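Local coordinates for probable fatty acyl-CoA transferase Rv3272 (PDB 5YX6) that acts as a family III CoA transferase that binds fatty acyl-CoAs, palmitoyl-CoA most strongly, and probably takes part in fatty acid metabolism, at the interface of chains A and B. Residues are numbered along the deposited sequence; one frame, centred on the assembly and turned at random. Chains: chain A/B, Uncharacterized protein Rv3272.

Contact 1: the interface of chains A and B. Residues chain A 7-9, 369, 371-372; chain B 192, 196, 198, 200.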
loop_
_atom_site.group_PDB
_atom_site.type_symbol
_atom_site.label_atom_id
_atom_site.label_comp_id
_atom_site.label_asym_id
_atom_site.label_seq_id
_atom_site.Cartn_x
_atom_site.Cartn_y
_atom_site.Cartn_z
ATOM N N ALA A 7 -24.446 0.624 14.096
ATOM C CA ALA A 7 -23.771 1.878 13.784
ATOM C C ALA A 7 -22.432 1.671 13.078
ATOM O O ALA A 7 -21.697 0.730 13.374
ATOM C CB ALA A 7 -23.567 2.681 15.051
ATOM N N LYS A 8 -22.119 2.566 12.150
ATOM C CA LYS A 8 -20.826 2.543 11.472
ATOM C C LYS A 8 -20.091 3.834 11.806
ATOM O O LYS A 8 -20.732 4.862 12.044
ATOM C CB LYS A 8 -20.997 2.395 9.960
ATOM C CG LYS A 8 -21.505 1.052 9.516
ATOM C CD LYS A 8 -21.324 0.928 8.029
ATOM C CE LYS A 8 -21.583 -0.486 7.547
ATOM N NZ LYS A 8 -21.174 -0.636 6.120
ATOM N N PRO A 9 -18.748 3.797 11.798
ATOM C CA PRO A 9 -17.949 4.937 12.266
ATOM C C PRO A 9 -18.320 6.290 11.649
ATOM O O PRO A 9 -18.274 7.281 12.369
ATOM C CB PRO A 9 -16.523 4.543 11.870
ATOM C CG PRO A 9 -16.536 3.049 11.913
ATOM C CD PRO A 9 -17.907 2.641 11.446
ATOM N N TYR A 369 -13.649 -5.370 11.190
ATOM C CA TYR A 369 -14.090 -4.821 12.482
ATOM C C TYR A 369 -15.107 -5.758 13.126
ATOM O O TYR A 369 -15.881 -6.417 12.427
ATOM C CB TYR A 369 -14.699 -3.414 12.318
ATOM C CG TYR A 369 -13.797 -2.432 11.596
ATOM C CD1 TYR A 369 -13.722 -2.427 10.207
ATOM C CD2 TYR A 369 -13.012 -1.522 12.295
ATOM C CE1 TYR A 369 -12.898 -1.550 9.536
ATOM C CE2 TYR A 369 -12.180 -0.626 11.625
ATOM C CZ TYR A 369 -12.131 -0.654 10.244
ATOM O OH TYR A 369 -11.323 0.214 9.554
ATOM N N SER A 371 -17.599 -4.929 15.468
ATOM C CA SER A 371 -18.915 -4.368 15.786
ATOM C C SER A 371 -19.767 -3.985 14.568
ATOM O O SER A 371 -20.937 -3.621 14.714
ATOM C CB SER A 371 -18.743 -3.141 16.679
ATOM O OG SER A 371 -18.345 -2.020 15.904
ATOM N N PHE A 372 -19.189 -4.077 13.373
ATOM C CA PHE A 372 -19.926 -3.801 12.138
ATOM C C PHE A 372 -19.190 -4.444 10.970
ATOM O O PHE A 372 -17.998 -4.752 11.075
ATOM C CB PHE A 372 -20.079 -2.287 11.897
ATOM C CG PHE A 372 -18.788 -1.599 11.539
ATOM C CD1 PHE A 372 -17.913 -1.178 12.527
ATOM C CD2 PHE A 372 -18.447 -1.384 10.211
ATOM C CE1 PHE A 372 -16.718 -0.563 12.198
ATOM C CE2 PHE A 372 -17.257 -0.770 9.876
ATOM C CZ PHE A 372 -16.389 -0.361 10.869
ATOM N N HIS B 192 -15.057 5.816 15.633
ATOM C CA HIS B 192 -16.193 4.983 16.045
ATOM C C HIS B 192 -16.497 5.149 17.535
ATOM O O HIS B 192 -17.638 5.315 17.942
ATOM C CB HIS B 192 -15.897 3.506 15.746
ATOM C CG HIS B 192 -17.111 2.632 15.683
ATOM N ND1 HIS B 192 -18.353 3.101 15.321
ATOM C CD2 HIS B 192 -17.263 1.302 15.897
ATOM C CE1 HIS B 192 -19.220 2.105 15.331
ATOM N NE2 HIS B 192 -18.585 1.002 15.677
ATOM N N ASN B 196 -19.851 6.991 18.371
ATOM C CA ASN B 196 -20.886 5.994 18.629
ATOM C C ASN B 196 -20.697 5.286 19.971
ATOM O O ASN B 196 -21.537 4.488 20.389
ATOM C CB ASN B 196 -20.911 4.949 17.508
ATOM C CG ASN B 196 -21.154 5.563 16.152
ATOM O OD1 ASN B 196 -22.047 6.391 15.978
ATOM N ND2 ASN B 196 -20.367 5.145 15.173
ATOM N N VAL B 198 -18.475 3.060 20.692
ATOM C CA VAL B 198 -18.033 1.676 20.547
ATOM C C VAL B 198 -16.519 1.553 20.473
ATOM O O VAL B 198 -15.882 2.165 19.624
ATOM C CB VAL B 198 -18.633 1.019 19.281
ATOM C CG1 VAL B 198 -18.111 -0.411 19.112
ATOM C CG2 VAL B 198 -20.149 1.034 19.342
ATOM N N ASP B 200 -13.775 -0.981 19.536
ATOM C CA ASP B 200 -13.827 -2.164 18.676
ATOM C C ASP B 200 -12.583 -3.039 18.697
ATOM O O ASP B 200 -11.521 -2.632 19.173
ATOM C CB ASP B 200 -14.097 -1.722 17.236
ATOM C CG ASP B 200 -15.052 -2.645 16.516
ATOM O OD1 ASP B 200 -15.178 -3.815 16.932
ATOM O OD2 ASP B 200 -15.717 -2.185 15.567
HETATM O O HOH W 1 -21.264 -0.841 15.551
#
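A:Ser371 puts its hydroxyl OG between two side chains of chain B. OG gives a hydrogen bond of 2.7 Å to the carboxylate oxygen OD2 of B:Asp200, met from above the carboxylate plane, and shares another of 3.0 Å with NE2 of B:His192, in the plane of the imidazole. OG lies between the backbone N and carbonyl carbon of its own residue (chi1 78°), and its CB packs on CG1 of B:Val198. CB of B:Val198 lies over the rim of one imidazole face and CD of A:Pro9 over the rim of the other. The ring of A:Phe372 stands edge-to-face to the imidazole, the planes 74° apart. Rotation of the imidazole is fixed from behind, where the amide ND2 of B:Asn196 donates almost straight to ND1 of B:His192 at 2.9 Å. With ND1 accepting, the hydrogen would be expected on NE2, facing the serine. This is the tight half. Around A:Ala7 and A:Lys8 the fit is looser: contact runs through water 1, 2.7 Å from O of A:Ala7 and 2.9 Å from O of A:Ser371 with longer links to OG and NE2, and a weak bond from ND2 of B:Asn196 to O of A:Lys8. B:His192 and B:Asn196 occupy the last turn of helix 173-196, B:Val198 and B:Asp200 the loop into strand 201-205; chain A brings its N-terminal segment and the loop after strand 368-369.

Contact 2: the interface of chains A and B. Residues chain A 333, 338, 341, 343-344, 347, 349; chain B 133, 140, 142, 152, 207.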
loop_
_atom_site.group_PDB
_atom_site.type_symbol
_atom_site.label_atom_id
_atom_site.label_comp_id
_atom_site.label_asym_id
_atom_site.label_seq_id
_atom_site.Cartn_x
_atom_site.Cartn_y
_atom_site.Cartn_z
ATOM N N HIS A 333 1.963 -19.083 -5.840
ATOM C CA HIS A 333 0.707 -19.232 -6.570
ATOM C C HIS A 333 0.560 -18.180 -7.650
ATOM O O HIS A 333 1.005 -17.041 -7.481
ATOM C CB HIS A 333 -0.506 -19.117 -5.644
ATOM C CG HIS A 333 -0.563 -20.144 -4.559
ATOM N ND1 HIS A 333 -0.867 -21.467 -4.801
ATOM C CD2 HIS A 333 -0.406 -20.032 -3.218
ATOM C CE1 HIS A 333 -0.871 -22.129 -3.657
ATOM N NE2 HIS A 333 -0.596 -21.281 -2.681
ATOM N N VAL A 338 -4.591 -18.636 -6.692
ATOM C CA VAL A 338 -4.899 -17.965 -5.432
ATOM C C VAL A 338 -6.379 -18.034 -5.080
ATOM O O VAL A 338 -6.744 -18.439 -3.978
ATOM C CB VAL A 338 -4.481 -16.486 -5.469
ATOM C CG1 VAL A 338 -5.067 -15.731 -4.278
ATOM C CG2 VAL A 338 -2.964 -16.364 -5.495
ATOM N N THR A 341 -7.591 -21.349 -3.477
ATOM C CA THR A 341 -6.959 -21.911 -2.286
ATOM C C THR A 341 -7.939 -21.894 -1.122
ATOM O O THR A 341 -8.855 -21.068 -1.104
ATOM C CB THR A 341 -5.695 -21.133 -1.878
ATOM O OG1 THR A 341 -6.055 -19.792 -1.510
ATOM C CG2 THR A 341 -4.694 -21.104 -3.023
ATOM N N LEU A 343 -7.191 -21.098 1.934
ATOM C CA LEU A 343 -6.914 -19.875 2.672
ATOM C C LEU A 343 -7.765 -18.719 2.160
ATOM O O LEU A 343 -8.360 -17.972 2.940
ATOM C CB LEU A 343 -5.431 -19.507 2.568
ATOM C CG LEU A 343 -5.063 -18.122 3.107
ATOM C CD1 LEU A 343 -5.412 -18.030 4.580
ATOM C CD2 LEU A 343 -3.584 -17.814 2.881
ATOM N N PHE A 344 -7.807 -18.574 0.842
ATOM C CA PHE A 344 -8.569 -17.511 0.210
ATOM C C PHE A 344 -10.041 -17.634 0.556
ATOM O O PHE A 344 -10.707 -16.634 0.839
ATOM C CB PHE A 344 -8.375 -17.530 -1.307
ATOM C CG PHE A 344 -9.002 -16.370 -2.007
ATOM C CD1 PHE A 344 -10.331 -16.416 -2.407
ATOM C CD2 PHE A 344 -8.269 -15.228 -2.266
ATOM C CE1 PHE A 344 -10.913 -15.345 -3.044
ATOM C CE2 PHE A 344 -8.852 -14.150 -2.906
ATOM C CZ PHE A 344 -10.173 -14.211 -3.293
ATOM N N ASN A 347 -10.881 -16.530 4.260
ATOM C CA ASN A 347 -10.827 -15.123 4.655
ATOM C C ASN A 347 -11.999 -14.292 4.146
ATOM O O ASN A 347 -12.058 -13.086 4.395
ATOM C CB ASN A 347 -9.519 -14.495 4.189
ATOM C CG ASN A 347 -8.366 -14.838 5.093
ATOM O OD1 ASN A 347 -8.485 -15.698 5.953
ATOM N ND2 ASN A 347 -7.238 -14.176 4.900
ATOM N N LEU A 349 -13.134 -13.136 1.253
ATOM C CA LEU A 349 -12.564 -11.977 0.597
ATOM C C LEU A 349 -13.432 -11.409 -0.529
ATOM O O LEU A 349 -13.102 -10.375 -1.096
ATOM C CB LEU A 349 -11.189 -12.341 0.058
ATOM C CG LEU A 349 -10.063 -12.297 1.078
ATOM C CD1 LEU A 349 -8.890 -13.158 0.625
ATOM C CD2 LEU A 349 -9.630 -10.852 1.255
ATOM N N TYR B 133 -1.926 -13.943 7.969
ATOM C CA TYR B 133 -2.942 -14.561 7.122
ATOM C C TYR B 133 -4.379 -14.447 7.632
ATOM O O TYR B 133 -5.311 -14.903 6.960
ATOM C CB TYR B 133 -2.600 -16.041 6.902
ATOM C CG TYR B 133 -1.281 -16.243 6.199
ATOM C CD1 TYR B 133 -1.153 -15.993 4.838
ATOM C CD2 TYR B 133 -0.157 -16.682 6.897
ATOM C CE1 TYR B 133 0.066 -16.168 4.186
ATOM C CE2 TYR B 133 1.064 -16.863 6.261
ATOM C CZ TYR B 133 1.172 -16.605 4.903
ATOM O OH TYR B 133 2.383 -16.772 4.266
ATOM N N GLY B 140 -5.052 -19.886 8.134
ATOM C CA GLY B 140 -4.603 -18.526 8.342
ATOM C C GLY B 140 -3.937 -18.339 9.681
ATOM O O GLY B 140 -3.846 -17.218 10.182
ATOM N N ARG B 142 -0.777 -19.344 10.444
ATOM C CA ARG B 142 0.685 -19.389 10.392
ATOM C C ARG B 142 1.313 -18.013 10.599
ATOM O O ARG B 142 0.672 -16.990 10.356
ATOM C CB ARG B 142 1.177 -19.989 9.060
ATOM C CG ARG B 142 0.725 -21.424 8.794
ATOM C CD ARG B 142 0.872 -21.805 7.317
ATOM N NE ARG B 142 -0.208 -21.287 6.476
ATOM C CZ ARG B 142 -0.027 -20.609 5.342
ATOM N NH1 ARG B 142 1.200 -20.339 4.904
ATOM N NH2 ARG B 142 -1.082 -20.181 4.652
ATOM N N GLU B 152 2.617 -16.103 -1.706
ATOM C CA GLU B 152 1.437 -16.911 -1.467
ATOM C C GLU B 152 0.157 -16.201 -1.922
ATOM O O GLU B 152 -0.835 -16.851 -2.269
ATOM C CB GLU B 152 1.358 -17.271 0.008
ATOM C CG GLU B 152 0.295 -18.278 0.329
ATOM C CD GLU B 152 0.531 -18.936 1.666
ATOM O OE1 GLU B 152 1.551 -18.599 2.315
ATOM O OE2 GLU B 152 -0.304 -19.777 2.065
ATOM N N TYR B 207 -2.077 -10.792 4.134
ATOM C CA TYR B 207 -2.575 -11.509 2.974
ATOM C C TYR B 207 -3.740 -10.756 2.321
ATOM O O TYR B 207 -3.775 -10.607 1.089
ATOM C CB TYR B 207 -3.000 -12.915 3.382
ATOM C CG TYR B 207 -3.474 -13.816 2.262
ATOM C CD1 TYR B 207 -2.566 -14.490 1.434
ATOM C CD2 TYR B 207 -4.831 -14.017 2.047
ATOM C CE1 TYR B 207 -3.012 -15.332 0.417
ATOM C CE2 TYR B 207 -5.279 -14.851 1.037
ATOM C CZ TYR B 207 -4.369 -15.508 0.238
ATOM O OH TYR B 207 -4.853 -16.324 -0.741
HETATM O O HOH W 2 -3.374 -18.116 -1.607
#
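Short helix 342-346 of chain A docks against the first turn of helix 206-213 of chain B, with A:Leu343 and B:Tyr207 meeting tip to tip. The CD2 methyl of A:Leu343 lies over the centre of the B:Tyr207 ring, 3.6 Å from its centroid, a CH-pi contact. The CD2 methyl of A:Leu343 also touches CD1 of B:Tyr133 at 3.6 Å, while the other branch, CD1, turns to CA of B:Gly140. The salt-bridged pair of B:Arg142 and B:Glu152 lines the same methyl: NH2 and OE2, joined at 2.7 Å, both touch CD2 of A:Leu343, and NH2 also lies over the centre of the B:Tyr133 ring. At one flank the amide ND2 of A:Asn347 donates to the backbone O of B:Tyr133 at 2.9 Å (162° at the hydrogen), coming from above the carbonyl plane. At the phenol end, water 2 ties OH of B:Tyr207 to O of B:Glu152 and, at 3.2 Å, to OG1 of A:Thr341. OG1, between its own backbone N and carbonyl carbon (chi1 64°), points back to the helix start, where it accepts from N of A:Phe344 and donates to O of A:Val338, an N-cap of helix 342-346. The edge of A:His333, through CD2, rests 3.3 Å from O of B:Glu152. A leucine knob, an amide bond and a bridging water together fix helix 342-346 on the partner subunit, joining the two chains of the homodimer.

Contact 3: the interface of chains A and B. Residues chain A 192, 198, 200-202; chain B 7, 369-372.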
loop_
_atom_site.group_PDB
_atom_site.type_symbol
_atom_site.label_atom_id
_atom_site.label_comp_id
_atom_site.label_asym_id
_atom_site.label_seq_id
_atom_site.Cartn_x
_atom_site.Cartn_y
_atom_site.Cartn_z
ATOM N N HIS A 192 -9.435 14.962 13.866
ATOM C CA HIS A 192 -8.873 16.255 14.240
ATOM C C HIS A 192 -10.019 17.227 14.467
ATOM O O HIS A 192 -10.051 17.951 15.459
ATOM C CB HIS A 192 -7.931 16.770 13.140
ATOM C CG HIS A 192 -6.976 17.837 13.578
ATOM N ND1 HIS A 192 -6.511 17.950 14.873
ATOM C CD2 HIS A 192 -6.386 18.841 12.885
ATOM C CE1 HIS A 192 -5.680 18.971 14.955
ATOM N NE2 HIS A 192 -5.587 19.531 13.760
ATOM N N VAL A 198 -10.582 21.631 14.548
ATOM C CA VAL A 198 -9.797 22.066 13.395
ATOM C C VAL A 198 -10.209 21.318 12.114
ATOM O O VAL A 198 -10.172 20.085 12.065
ATOM C CB VAL A 198 -8.284 21.850 13.643
ATOM C CG1 VAL A 198 -7.486 22.350 12.456
ATOM C CG2 VAL A 198 -7.842 22.584 14.897
ATOM N N ASP A 200 -9.118 20.625 8.406
ATOM C CA ASP A 200 -7.813 20.695 7.755
ATOM C C ASP A 200 -7.828 20.582 6.232
ATOM O O ASP A 200 -8.837 20.226 5.620
ATOM C CB ASP A 200 -6.906 19.588 8.312
ATOM C CG ASP A 200 -5.471 20.047 8.514
ATOM O OD1 ASP A 200 -5.063 21.063 7.905
ATOM O OD2 ASP A 200 -4.742 19.372 9.267
ATOM N N VAL A 201 -6.692 20.928 5.633
ATOM C CA VAL A 201 -6.407 20.585 4.244
ATOM C C VAL A 201 -5.394 19.442 4.177
ATOM O O VAL A 201 -4.287 19.532 4.718
ATOM C CB VAL A 201 -5.870 21.772 3.444
ATOM C CG1 VAL A 201 -5.581 21.326 2.021
ATOM C CG2 VAL A 201 -6.870 22.938 3.482
ATOM N N VAL A 202 -5.774 18.386 3.475
ATOM C CA VAL A 202 -4.994 17.173 3.423
ATOM C C VAL A 202 -4.467 16.931 2.000
ATOM O O VAL A 202 -5.193 17.125 1.024
ATOM C CB VAL A 202 -5.861 15.995 3.916
ATOM C CG1 VAL A 202 -5.315 14.688 3.454
ATOM C CG2 VAL A 202 -5.980 16.037 5.427
ATOM N N ALA B 7 -2.377 22.097 17.900
ATOM C CA ALA B 7 -3.065 20.852 18.244
ATOM C C ALA B 7 -2.861 19.759 17.192
ATOM O O ALA B 7 -2.830 20.042 15.990
ATOM C CB ALA B 7 -4.560 21.120 18.435
ATOM N N TYR B 369 -0.415 17.679 5.983
ATOM C CA TYR B 369 -1.521 18.427 6.577
ATOM C C TYR B 369 -1.138 19.894 6.713
ATOM O O TYR B 369 0.027 20.215 6.945
ATOM C CB TYR B 369 -1.890 17.848 7.957
ATOM C CG TYR B 369 -2.183 16.348 7.989
ATOM C CD1 TYR B 369 -1.151 15.419 8.047
ATOM C CD2 TYR B 369 -3.493 15.870 7.973
ATOM C CE1 TYR B 369 -1.410 14.057 8.078
ATOM C CE2 TYR B 369 -3.764 14.506 8.006
ATOM C CZ TYR B 369 -2.717 13.602 8.060
ATOM O OH TYR B 369 -2.979 12.237 8.093
ATOM N N ALA B 370 -2.106 20.785 6.532
ATOM C CA ALA B 370 -1.837 22.216 6.611
ATOM C C ALA B 370 -1.815 22.737 8.056
ATOM O O ALA B 370 -1.004 23.598 8.393
ATOM C CB ALA B 370 -2.859 22.987 5.796
ATOM N N SER B 371 -2.672 22.207 8.919
ATOM C CA SER B 371 -2.816 22.785 10.260
ATOM C C SER B 371 -1.783 22.276 11.269
ATOM O O SER B 371 -1.718 22.773 12.388
ATOM C CB SER B 371 -4.221 22.522 10.813
ATOM O OG SER B 371 -4.351 21.194 11.299
ATOM N N PHE B 372 -0.977 21.296 10.882
ATOM C CA PHE B 372 0.090 20.821 11.754
ATOM C C PHE B 372 1.096 20.040 10.914
ATOM O O PHE B 372 0.773 19.599 9.812
ATOM C CB PHE B 372 -0.468 19.942 12.884
ATOM C CG PHE B 372 -0.971 18.603 12.414
ATOM C CD1 PHE B 372 -2.250 18.468 11.901
ATOM C CD2 PHE B 372 -0.154 17.478 12.481
ATOM C CE1 PHE B 372 -2.706 17.242 11.447
ATOM C CE2 PHE B 372 -0.600 16.244 12.035
ATOM C CZ PHE B 372 -1.878 16.125 11.515
HETATM O O HOH W 3 -3.688 21.868 14.300
#
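Polar bonds centre on A:Asp200, whose two carboxylate oxygens hold the loop of B:Ser371. OD2 accepts from the hydroxyl OG at 2.8 Å, the donor standing well above the carboxylate plane (66° out of it). OD1 takes N of B:Ser371 at 2.8 Å on its syn side, while N of A:Val201 approaches the anti side; this bond within chain A steadies the carboxylate and leaves OD1 gripped by two amides. Between the main chains, N of B:Ala370 donates to O of A:Val201 at 3.1 Å, and A:Val202 forms an antiparallel bridge with B:Tyr369, joining strand 201-205 to strand 368-369 across the subunits. Through water, NE2 of A:His192 reaches water 3 at 3.1 Å, and that water lies 2.6 Å from O of B:Ala7 and also meets O and OG of B:Ser371; the direct bond from NE2 to OG is weak. Apolar packing flanks the bonds. CG2 of A:Val202 lies alongside the phenol ring, 3.6 Å from CD2 of B:Tyr369; it sits beside its backbone N, CG1 being anti to that N (chi1 160°). A:Val201 CB meets CB of B:Ala370, and B:Phe372 turns edge-to-face to A:His192, with its CZ over the rim of the B:Tyr369 ring. By adding main-chain pairing to a carboxylate grip, the site stitches the two subunits of the homodimer together.

Contacts 1 and 3, centred about 24 Å apart, are largely the same patch with the chains exchanged, contact 3 extending further into strand 201-205: both bring the end of helix 173-196 and the loop before strand 201-205 against the N-terminal segment and the loop after strand 368-369. Contact 2, about 26 Å from contact 1 and 38 Å from contact 3, uses other elements, notably helices 342-346 and 206-213, the latter following strand 201-205. Each chain holds its partner at separated places, as suits the interlocked dimers of this family. The centres lie 21 to 25 Å from A:Asp175, the inferred nucleophile, near the start of helix 173-196.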